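Local atomic coordinates of ribonucleoside-diphosphate reductase subunit beta (Streptococcus sanguinis, PDB entry 4N83), a protein that probably serves as the dimanganese- or diiron-bearing radical subunit of a class Ib ribonucleotide reductase, which makes deoxyribonucleotides for DNA synthesis. Residues Asn256-Leu261 and Pro268-Ser273; Val249-Arg254 and Asp275-Ile280. All coordinates share one frame; numbering follows the deposited sequence.

Both contacts fasten the chain that follows helix 246-263 back onto that same helix, contact 1 on its later turns and contact 2 on earlier ones, so that contact 1 lies nested in the loop closed by contact 2. Their centres are 11 Å apart, and each is partly buried, on the same side of the chain's centre. Contact 1 is the more polar: the amide of Asn258 holds the loop backbone. Contact 2 rests on van der Waals packing of Thr251 and Phe252 against Asp276 and Val277. The two meet where Asp272 OD1 forms a salt bridge with Arg254 NE, 2.9 Å away, and Phe270 CD2 packs 3.4 Å from Arg254 CD.

Contact 1: residues Asn256-Leu261 and Pro268-Ser273; sequences NANKAL and PLFPDS
With CG turned anti to its carbonyl carbon (chi1 -58°), the amide of Asn258 leaves helix 246-263 toward the loop 268-273 and reaches the backbone of Leu269 and Phe270. The loop is thereby folded back along the last turns of the helix it has just left, in the mostly helical, ferritin-like fold of the small reductase subunit. OD1 accepts two consecutive peptide N-H groups. The bond from Phe270 N is 3.0 Å long with an N-H...OD1 angle of 155°, and the donor is tilted 19° from the carbonyl plane. Leu269 N lies as near to OD1, at 2.9 Å, but its poor N-H...OD1 angle makes that bond weak. ND2 adds a weak bond to Phe270 O, so both ends of the amide engage the loop, which probably restrains rotation of the group and gives a buried polar side chain partners.

Apolar contacts accompany the polar ones. The side chains of Asn258 and Pro268 cross at about a right angle, their CB atoms 3.7 Å apart. One turn on, Leu261 brings CD1 to 3.7 Å from Leu269 CB, and the two leucines also touch helix 211-240, at Tyr222. Ala257, which packs against Phe159 of helix 148-160 as well, meets the Phe270 ring obliquely, CB to CE1 4.0 Å. The Phe270 ring also meets the amide oxygen at its edge: Asn258 OD1 lies near the ring plane, 3.8 Å from CD1.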
ATOM      1  N   ASN A 256     -16.301  -8.303  21.378  1.00116.10           N
ATOM      2  CA  ASN A 256     -15.499  -7.487  20.460  1.00113.30           C
ATOM      3  C   ASN A 256     -16.242  -6.280  19.881  1.00113.49           C
ATOM      4  O   ASN A 256     -15.612  -5.359  19.359  1.00112.67           O
ATOM      5  CB  ASN A 256     -14.947  -8.350  19.321  1.00111.89           C
ATOM      6  CG  ASN A 256     -13.811  -9.248  19.771  1.00110.20           C
ATOM      7  OD1 ASN A 256     -12.840  -8.782  20.367  1.00108.05           O
ATOM      8  ND2 ASN A 256     -13.919 -10.538  19.482  1.00110.36           N
ATOM      9  N   ALA A 257     -17.572  -6.287  19.967  1.00114.92           N
ATOM     10  CA  ALA A 257     -18.381  -5.133  19.572  1.00115.53           C
ATOM     11  C   ALA A 257     -18.058  -3.919  20.440  1.00114.71           C
ATOM     12  O   ALA A 257     -18.096  -2.780  19.972  1.00113.75           O
ATOM     13  CB  ALA A 257     -19.863  -5.467  19.666  1.00117.55           C
ATOM     14  N   ASN A 258     -17.733  -4.178  21.705  1.00114.67           N
ATOM     15  CA  ASN A 258     -17.369  -3.129  22.655  1.00114.44           C
ATOM     16  C   ASN A 258     -16.011  -2.502  22.342  1.00112.58           C
ATOM     17  O   ASN A 258     -15.804  -1.310  22.579  1.00111.66           O
ATOM     18  CB  ASN A 258     -17.367  -3.689  24.080  1.00115.04           C
ATOM     19  CG  ASN A 258     -18.710  -4.283  24.477  1.00117.36           C
ATOM     20  OD1 ASN A 258     -19.763  -3.793  24.067  1.00118.64           O
ATOM     21  ND2 ASN A 258     -18.678  -5.346  25.277  1.00118.21           N
ATOM     22  N   LYS A 259     -15.089  -3.309  21.820  1.00111.24           N
ATOM     23  CA  LYS A 259     -13.770  -2.818  21.415  1.00109.52           C
ATOM     24  C   LYS A 259     -13.867  -1.916  20.185  1.00109.98           C
ATOM     25  O   LYS A 259     -13.146  -0.923  20.082  1.00108.96           O
ATOM     26  CB  LYS A 259     -12.818  -3.986  21.142  1.00108.41           C
ATOM     27  CG  LYS A 259     -12.453  -4.774  22.390  1.00107.95           C
ATOM     28  CD  LYS A 259     -11.436  -5.864  22.095  1.00106.84           C
ATOM     29  CE  LYS A 259     -10.991  -6.554  23.374  1.00106.24           C
ATOM     30  NZ  LYS A 259     -10.129  -7.739  23.109  1.00105.51           N
ATOM     31  N   ALA A 260     -14.759  -2.268  19.260  1.00111.03           N
ATOM     32  CA  ALA A 260     -15.055  -1.422  18.103  1.00110.87           C
ATOM     33  C   ALA A 260     -15.659  -0.092  18.555  1.00111.05           C
ATOM     34  O   ALA A 260     -15.348   0.963  17.999  1.00109.77           O
ATOM     35  CB  ALA A 260     -16.003  -2.137  17.151  1.00111.92           C
ATOM     36  N   LEU A 261     -16.525  -0.158  19.565  1.00112.21           N
ATOM     37  CA  LEU A 261     -17.080   1.037  20.200  1.00113.35           C
ATOM     38  C   LEU A 261     -15.989   1.841  20.907  1.00110.57           C
ATOM     39  O   LEU A 261     -15.940   3.067  20.791  1.00110.85           O
ATOM     40  CB  LEU A 261     -18.173   0.657  21.210  1.00116.00           C
ATOM     41  CG  LEU A 261     -19.533   0.263  20.627  1.00118.44           C
ATOM     42  CD1 LEU A 261     -20.292  -0.666  21.567  1.00119.57           C
ATOM     43  CD2 LEU A 261     -20.358   1.503  20.315  1.00119.64           C
ATOM     44  N   PRO A 268     -18.855   0.877  26.044  1.00111.05           N
ATOM     45  CA  PRO A 268     -19.115  -0.540  25.777  1.00111.68           C
ATOM     46  C   PRO A 268     -20.579  -0.916  26.013  1.00113.59           C
ATOM     47  O   PRO A 268     -21.101  -0.707  27.110  1.00114.58           O
ATOM     48  CB  PRO A 268     -18.199  -1.260  26.772  1.00110.72           C
ATOM     49  CG  PRO A 268     -18.022  -0.295  27.890  1.00110.35           C
ATOM     50  CD  PRO A 268     -18.031   1.065  27.254  1.00110.07           C
ATOM     51  N   LEU A 269     -21.222  -1.475  24.990  1.00114.29           N
ATOM     52  CA  LEU A 269     -22.665  -1.715  25.012  1.00116.08           C
ATOM     53  C   LEU A 269     -23.038  -2.962  25.817  1.00116.94           C
ATOM     54  O   LEU A 269     -23.838  -2.886  26.751  1.00118.65           O
ATOM     55  CB  LEU A 269     -23.200  -1.833  23.579  1.00116.44           C
ATOM     56  CG  LEU A 269     -24.709  -1.675  23.378  1.00118.28           C
ATOM     57  CD1 LEU A 269     -25.152  -0.247  23.666  1.00118.90           C
ATOM     58  CD2 LEU A 269     -25.099  -2.078  21.964  1.00118.67           C
ATOM     59  N   PHE A 270     -22.452  -4.101  25.458  1.00115.99           N
ATOM     60  CA  PHE A 270     -22.824  -5.391  26.047  1.00116.52           C
ATOM     61  C   PHE A 270     -22.109  -5.655  27.376  1.00115.56           C
ATOM     62  O   PHE A 270     -21.048  -5.086  27.633  1.00112.83           O
ATOM     63  CB  PHE A 270     -22.524  -6.524  25.063  1.00116.32           C
ATOM     64  CG  PHE A 270     -23.291  -6.423  23.775  1.00117.49           C
ATOM     65  CD1 PHE A 270     -22.753  -5.758  22.681  1.00116.47           C
ATOM     66  CD2 PHE A 270     -24.555  -6.987  23.659  1.00119.54           C
ATOM     67  CE1 PHE A 270     -23.459  -5.659  21.494  1.00117.66           C
ATOM     68  CE2 PHE A 270     -25.266  -6.892  22.473  1.00120.72           C
ATOM     69  CZ  PHE A 270     -24.717  -6.229  21.389  1.00120.00           C
ATOM     70  N   PRO A 271     -22.692  -6.523  28.227  1.00117.37           N
ATOM     71  CA  PRO A 271     -22.074  -6.888  29.504  1.00117.53           C
ATOM     72  C   PRO A 271     -21.062  -8.040  29.415  1.00116.76           C
ATOM     73  O   PRO A 271     -20.442  -8.385  30.425  1.00115.24           O
ATOM     74  CB  PRO A 271     -23.277  -7.309  30.352  1.00119.73           C
ATOM     75  CG  PRO A 271     -24.232  -7.885  29.367  1.00120.79           C
ATOM     76  CD  PRO A 271     -24.023  -7.144  28.072  1.00119.51           C
ATOM     77  N   ASP A 272     -20.897  -8.624  28.227  1.00117.04           N
ATOM     78  CA  ASP A 272     -19.993  -9.763  28.041  1.00116.63           C
ATOM     79  C   ASP A 272     -18.529  -9.338  28.146  1.00114.70           C
ATOM     80  O   ASP A 272     -18.016  -8.638  27.274  1.00113.89           O
ATOM     81  CB  ASP A 272     -20.235 -10.430  26.683  1.00116.98           C
ATOM     82  CG  ASP A 272     -21.613 -11.055  26.571  1.00119.32           C
ATOM     83  OD1 ASP A 272     -21.806 -11.901  25.673  1.00119.58           O
ATOM     84  OD2 ASP A 272     -22.503 -10.704  27.374  1.00121.05           O
ATOM     85  N   SER A 273     -17.870  -9.769  29.220  1.00114.03           N
ATOM     86  CA  SER A 273     -16.458  -9.469  29.452  1.00111.31           C
ATOM     87  C   SER A 273     -15.581 -10.601  28.904  1.00110.23           C
ATOM     88  O   SER A 273     -16.056 -11.449  28.146  1.00110.55           O
ATOM     89  CB  SER A 273     -16.210  -9.273  30.950  1.00110.99           C
ATOM     90  OG  SER A 273     -14.912  -8.761  31.191  1.00109.64           O
TER

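Contact 2: residues Val249-Arg254 and Asp275-Ile280; sequences VKTFLR and DDVNPI
Phe252 and Val277 meet chiefly through the ring atom CD1 and the methyl CG1: CD1 of the phenylalanine and CG1 of the valine are 3.5 Å apart. Both side chains use the same kind of first torsion. In Phe252 CG is anti to the backbone N (chi1 -163°), and in Val277 CG1 is likewise anti to its own N (chi1 173°), which sends that methyl to the aromatic ring. The side chains cross obliquely, and the methyl approaches the ring at a slant. The second methyl, CG2, turns to the helix backbone and lies 3.9 Å from Thr251 O. Thr251 contributes its methyl rather than its hydroxyl: CG2, anti to the backbone N, stands 3.5 Å from Asp276 O and 3.9 Å from Asp276 CB, while OG1 is turned back along the helix to bond Glu247 O.

These contacts dock the turn leading into helix 279-285 on helix 246-263, within the helical small-subunit fold; the Phe252 side chain is about 12 Å from that of Glu191, a manganese ligand. Phe252 also touches Leu169 of helix 162-173 and both Val281 and Ile285 of helix 279-285, so its ring is wedged among three helices.

Just beyond Val277, Asn278 occupies the N-cap position of helix 279-285. Its OD1 accepts a weak bond from Ile280 N at 2.7 Å, with an N-H...OD1 angle of 128°, and a second bond from Val281 N. The other end of the amide returns to helix 246-263, where Asn278 ND2 bonds Glu248 OE1.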
ATOM      1  N   VAL A 249     -19.786 -18.166  20.013  1.00134.17           N
ATOM      2  CA  VAL A 249     -19.445 -17.159  18.999  1.00133.54           C
ATOM      3  C   VAL A 249     -20.271 -15.887  19.211  1.00133.74           C
ATOM      4  O   VAL A 249     -19.780 -14.777  18.997  1.00132.83           O
ATOM      5  CB  VAL A 249     -19.659 -17.696  17.562  1.00133.99           C
ATOM      6  CG1 VAL A 249     -19.465 -16.592  16.528  1.00133.07           C
ATOM      7  CG2 VAL A 249     -18.712 -18.853  17.278  1.00133.76           C
ATOM      8  N   LYS A 250     -21.524 -16.061  19.629  1.00135.02           N
ATOM      9  CA  LYS A 250     -22.387 -14.935  19.986  1.00134.76           C
ATOM     10  C   LYS A 250     -21.836 -14.171  21.194  1.00133.50           C
ATOM     11  O   LYS A 250     -21.910 -12.942  21.241  1.00133.31           O
ATOM     12  CB  LYS A 250     -23.812 -15.421  20.267  1.00136.39           C
ATOM     13  CG  LYS A 250     -24.556 -15.878  19.020  1.00137.38           C
ATOM     14  CD  LYS A 250     -25.856 -16.584  19.365  1.00139.18           C
ATOM     15  CE  LYS A 250     -26.639 -16.937  18.112  1.00140.14           C
ATOM     16  NZ  LYS A 250     -27.926 -17.613  18.432  1.00142.53           N
ATOM     17  N   THR A 251     -21.284 -14.904  22.160  1.00132.86           N
ATOM     18  CA  THR A 251     -20.620 -14.302  23.320  1.00131.01           C
ATOM     19  C   THR A 251     -19.359 -13.544  22.896  1.00129.87           C
ATOM     20  O   THR A 251     -19.040 -12.493  23.455  1.00129.42           O
ATOM     21  CB  THR A 251     -20.227 -15.372  24.364  1.00129.98           C
ATOM     22  OG1 THR A 251     -21.321 -16.273  24.575  1.00129.81           O
ATOM     23  CG2 THR A 251     -19.847 -14.727  25.692  1.00129.13           C
ATOM     24  N   PHE A 252     -18.652 -14.089  21.908  1.00130.15           N
ATOM     25  CA  PHE A 252     -17.424 -13.488  21.386  1.00129.29           C
ATOM     26  C   PHE A 252     -17.722 -12.247  20.539  1.00128.74           C
ATOM     27  O   PHE A 252     -16.949 -11.286  20.547  1.00126.21           O
ATOM     28  CB  PHE A 252     -16.653 -14.533  20.565  1.00129.97           C
ATOM     29  CG  PHE A 252     -15.203 -14.194  20.320  1.00129.96           C
ATOM     30  CD1 PHE A 252     -14.361 -13.841  21.369  1.00129.75           C
ATOM     31  CD2 PHE A 252     -14.667 -14.276  19.039  1.00130.32           C
ATOM     32  CE1 PHE A 252     -13.025 -13.546  21.140  1.00128.90           C
ATOM     33  CE2 PHE A 252     -13.332 -13.988  18.806  1.00128.87           C
ATOM     34  CZ  PHE A 252     -12.509 -13.623  19.857  1.00128.15           C
ATOM     35  N   LEU A 253     -18.842 -12.273  19.816  1.00130.53           N
ATOM     36  CA  LEU A 253     -19.261 -11.144  18.974  1.00130.61           C
ATOM     37  C   LEU A 253     -19.691  -9.928  19.795  1.00129.81           C
ATOM     38  O   LEU A 253     -19.362  -8.794  19.446  1.00128.17           O
ATOM     39  CB  LEU A 253     -20.400 -11.561  18.034  1.00133.04           C
ATOM     40  CG  LEU A 253     -19.979 -12.293  16.757  1.00133.71           C
ATOM     41  CD1 LEU A 253     -21.179 -12.957  16.096  1.00135.56           C
ATOM     42  CD2 LEU A 253     -19.289 -11.336  15.793  1.00132.86           C
ATOM     43  N   ARG A 254     -20.433 -10.168  20.873  1.00130.21           N
ATOM     44  CA  ARG A 254     -20.845  -9.099  21.783  1.00130.01           C
ATOM     45  C   ARG A 254     -19.645  -8.475  22.499  1.00126.63           C
ATOM     46  O   ARG A 254     -19.637  -7.276  22.783  1.00125.63           O
ATOM     47  CB  ARG A 254     -21.851  -9.623  22.814  1.00132.98           C
ATOM     48  CG  ARG A 254     -23.234  -9.908  22.245  1.00135.91           C
ATOM     49  CD  ARG A 254     -24.199 -10.370  23.327  1.00138.24           C
ATOM     50  NE  ARG A 254     -23.961 -11.760  23.723  1.00139.02           N
ATOM     51  CZ  ARG A 254     -24.552 -12.830  23.188  1.00140.48           C
ATOM     52  NH1 ARG A 254     -25.445 -12.710  22.209  1.00141.50           N
ATOM     53  NH2 ARG A 254     -24.245 -14.041  23.639  1.00141.22           N
ATOM     54  N   ASP A 275     -14.186 -12.920  30.811  1.00110.48           N
ATOM     55  CA  ASP A 275     -14.557 -14.120  31.575  1.00112.11           C
ATOM     56  C   ASP A 275     -15.782 -14.841  30.998  1.00114.60           C
ATOM     57  O   ASP A 275     -15.958 -16.041  31.219  1.00115.37           O
ATOM     58  CB  ASP A 275     -14.821 -13.770  33.047  1.00111.85           C
ATOM     59  CG  ASP A 275     -13.563 -13.355  33.794  1.00110.05           C
ATOM     60  OD1 ASP A 275     -13.695 -12.804  34.907  1.00109.09           O
ATOM     61  OD2 ASP A 275     -12.444 -13.578  33.282  1.00108.37           O
ATOM     62  N   ASP A 276     -16.625 -14.109  30.270  1.00115.88           N
ATOM     63  CA  ASP A 276     -17.812 -14.690  29.637  1.00117.68           C
ATOM     64  C   ASP A 276     -17.445 -15.488  28.384  1.00117.19           C
ATOM     65  O   ASP A 276     -18.064 -16.512  28.088  1.00118.32           O
ATOM     66  CB  ASP A 276     -18.822 -13.593  29.280  1.00118.34           C
ATOM     67  CG  ASP A 276     -19.303 -12.821  30.497  1.00119.14           C
ATOM     68  OD1 ASP A 276     -18.457 -12.234  31.205  1.00118.42           O
ATOM     69  OD2 ASP A 276     -20.527 -12.795  30.743  1.00120.81           O
ATOM     70  N   VAL A 277     -16.437 -15.011  27.658  1.00115.85           N
ATOM     71  CA  VAL A 277     -15.952 -15.671  26.444  1.00115.38           C
ATOM     72  C   VAL A 277     -15.265 -16.991  26.791  1.00115.48           C
ATOM     73  O   VAL A 277     -14.727 -17.145  27.888  1.00114.55           O
ATOM     74  CB  VAL A 277     -14.964 -14.756  25.682  1.00113.81           C
ATOM     75  CG1 VAL A 277     -14.309 -15.483  24.513  1.00113.40           C
ATOM     76  CG2 VAL A 277     -15.671 -13.498  25.197  1.00113.85           C
ATOM     77  N   ASN A 278     -15.296 -17.938  25.854  1.00116.59           N
ATOM     78  CA  ASN A 278     -14.591 -19.212  26.000  1.00118.07           C
ATOM     79  C   ASN A 278     -13.159 -18.996  26.497  1.00117.56           C
ATOM     80  O   ASN A 278     -12.444 -18.142  25.969  1.00115.43           O
ATOM     81  CB  ASN A 278     -14.581 -19.968  24.663  1.00118.23           C
ATOM     82  CG  ASN A 278     -13.910 -21.330  24.757  1.00118.72           C
ATOM     83  OD1 ASN A 278     -12.696 -21.427  24.937  1.00117.32           O
ATOM     84  ND2 ASN A 278     -14.699 -22.391  24.622  1.00119.74           N
ATOM     85  N   PRO A 279     -12.735 -19.766  27.518  1.00119.79           N
ATOM     86  CA  PRO A 279     -11.414 -19.547  28.115  1.00120.04           C
ATOM     87  C   PRO A 279     -10.244 -19.923  27.204  1.00120.29           C
ATOM     88  O   PRO A 279      -9.206 -19.260  27.243  1.00118.71           O
ATOM     89  CB  PRO A 279     -11.438 -20.443  29.358  1.00121.20           C
ATOM     90  CG  PRO A 279     -12.407 -21.522  29.028  1.00122.49           C
ATOM     91  CD  PRO A 279     -13.453 -20.879  28.167  1.00121.84           C
ATOM     92  N   ILE A 280     -10.411 -20.971  26.396  1.00121.84           N
ATOM     93  CA  ILE A 280      -9.334 -21.446  25.521  1.00121.73           C
ATOM     94  C   ILE A 280      -9.177 -20.549  24.285  1.00119.83           C
ATOM     95  O   ILE A 280      -8.118 -20.530  23.657  1.00117.55           O
ATOM     96  CB  ILE A 280      -9.530 -22.937  25.123  1.00123.38           C
ATOM     97  CG1 ILE A 280      -8.197 -23.693  25.203  1.00123.75           C
ATOM     98  CG2 ILE A 280     -10.163 -23.085  23.743  1.00122.96           C
ATOM     99  CD1 ILE A 280      -7.791 -24.080  26.611  1.00124.29           C
TER